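Long-range contact in acetone carboxylase alpha subunit (Xanthobacter autotrophicus Py2, PDB 5M45), which forms the alpha subunit of a multi-subunit carboxylase, assembled with beta and gamma subunits, and belongs to the hydantoinase B/oxoprolinase family: residues Tyr288-Gly292 and Ala410-Gly414. Residues are numbered along the deposited sequence; the frame is centred on the assembly and turned at random.
Sequences YRQVG and ALWRG
This is a buried helix-on-sheet packing contact in the hydantoinase B/oxoprolinase region, where helix 401-422 lies against strand 286-297. Residues 288-292 are extended and residues 410-414 helical; their axes run nearly antiparallel, at 157°, and approach to 7.8 Å, so that Tyr-288 is level with Gly-414 (CA to CA 5.7 Å) and Val-291 with Ala-410 (5.9 Å). Small residues on the helix permit this closeness. Gly-414 lets the Gln-290 side chain lie against its backbone, OE1 of Gln-290 being 3.3 Å from CA of Gly-414; a CB there would clash with that oxygen. One turn earlier, the methyl CB of Ala-410 fits 3.7 Å from O of Val-291. Gln-290, with chi1 p and chi2 m, folds its side chain between strand and helix: its CG packs 3.4 Å from O of Ala-410, while NE2 makes a weak hydrogen bond of 3.2 Å to O of Tyr-288. Arg-413 leaves the helix sideways, but its long m, t, m side chain brings the guanidinium back to the strand, where NH2 donates to O of Val-291 at 3.1 Å. One water links Arg-413 NH1 to that same oxygen, and another links NH2 to N of Val-291. The Tyr-288 ring continues along the helix, CD2 lying 3.2 Å from O of Gly-414, and its OH bonds to Ile-284 O. Strand 286-297 pairs antiparallel with strand 313-324, and at Tyr-288 also with a strand of the gamma subunit, which carries the sheet across the interface; Leu-411 and Trp-412 face helix 349-361.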
# COMPACT_ATOMS: atom_id res chain seq x y z
N TYR A 288 16.26 -10.54 39.12
CA TYR A 288 16.63 -9.14 38.83
C TYR A 288 15.37 -8.40 38.33
O TYR A 288 14.67 -8.93 37.44
CB TYR A 288 17.72 -9.09 37.72
CG TYR A 288 19.00 -9.85 38.05
CD1 TYR A 288 19.06 -11.26 37.95
CD2 TYR A 288 20.16 -9.19 38.43
CE1 TYR A 288 20.21 -11.96 38.27
CE2 TYR A 288 21.32 -9.90 38.74
CZ TYR A 288 21.34 -11.28 38.66
OH TYR A 288 22.49 -11.98 38.98
N ARG A 289 15.08 -7.22 38.89
CA ARG A 289 13.86 -6.48 38.55
C ARG A 289 14.24 -5.06 38.07
O ARG A 289 15.03 -4.38 38.71
CB ARG A 289 12.89 -6.40 39.75
CG ARG A 289 12.59 -7.76 40.39
CD ARG A 289 11.70 -7.64 41.65
NE ARG A 289 11.68 -8.95 42.36
CZ ARG A 289 12.61 -9.38 43.20
NH1 ARG A 289 13.68 -8.63 43.58
NH2 ARG A 289 12.47 -10.58 43.74
N GLN A 290 13.67 -4.65 36.94
CA GLN A 290 13.97 -3.36 36.31
C GLN A 290 12.84 -2.93 35.37
O GLN A 290 11.93 -3.73 35.06
CB GLN A 290 15.34 -3.38 35.59
CG GLN A 290 15.52 -4.51 34.56
CD GLN A 290 15.91 -5.87 35.22
OE1 GLN A 290 16.91 -5.94 35.93
NE2 GLN A 290 15.09 -6.91 35.00
N VAL A 291 12.88 -1.67 34.91
CA VAL A 291 11.79 -1.10 34.10
C VAL A 291 12.31 0.02 33.18
O VAL A 291 13.31 0.70 33.51
CB VAL A 291 10.62 -0.64 34.99
CG1 VAL A 291 11.04 0.46 35.93
CG2 VAL A 291 9.40 -0.23 34.18
N GLY A 292 11.66 0.20 32.03
CA GLY A 292 11.87 1.36 31.16
C GLY A 292 10.55 1.99 30.70
O GLY A 292 9.52 1.33 30.72
N ALA A 410 17.00 -1.30 29.95
CA ALA A 410 16.92 -1.78 31.34
C ALA A 410 17.58 -3.16 31.54
O ALA A 410 18.08 -3.44 32.62
CB ALA A 410 15.49 -1.81 31.81
N LEU A 411 17.61 -4.00 30.51
CA LEU A 411 18.17 -5.34 30.64
C LEU A 411 19.69 -5.31 30.84
O LEU A 411 20.23 -6.16 31.55
CB LEU A 411 17.78 -6.26 29.47
CG LEU A 411 16.26 -6.20 29.08
CD1 LEU A 411 15.89 -7.15 27.94
CD2 LEU A 411 15.29 -6.43 30.22
N TRP A 412 20.38 -4.33 30.25
CA TRP A 412 21.82 -4.12 30.54
C TRP A 412 22.08 -3.87 32.04
O TRP A 412 23.08 -4.34 32.58
CB TRP A 412 22.39 -2.89 29.83
CG TRP A 412 22.56 -2.93 28.35
CD1 TRP A 412 21.64 -2.54 27.41
CD2 TRP A 412 23.76 -3.30 27.62
NE1 TRP A 412 22.20 -2.67 26.14
CE2 TRP A 412 23.49 -3.12 26.25
CE3 TRP A 412 25.02 -3.76 28.00
CZ2 TRP A 412 24.43 -3.39 25.25
CZ3 TRP A 412 25.97 -4.02 27.02
CH2 TRP A 412 25.67 -3.82 25.65
N ARG A 413 21.18 -3.13 32.70
CA ARG A 413 21.35 -2.86 34.12
C ARG A 413 21.25 -4.13 34.97
O ARG A 413 22.07 -4.35 35.90
CB ARG A 413 20.35 -1.80 34.62
CG ARG A 413 20.52 -0.45 33.94
CD ARG A 413 19.87 0.72 34.74
NE ARG A 413 18.46 0.49 35.02
CZ ARG A 413 17.45 0.74 34.17
NH1 ARG A 413 17.63 1.26 32.95
NH2 ARG A 413 16.19 0.48 34.57
N GLY A 414 20.27 -4.98 34.68
CA GLY A 414 20.17 -6.24 35.41
C GLY A 414 21.37 -7.14 35.24
O GLY A 414 21.94 -7.63 36.23
O HOH W 1 15.24 1.98 31.54
O HOH W 2 14.86 -0.25 36.99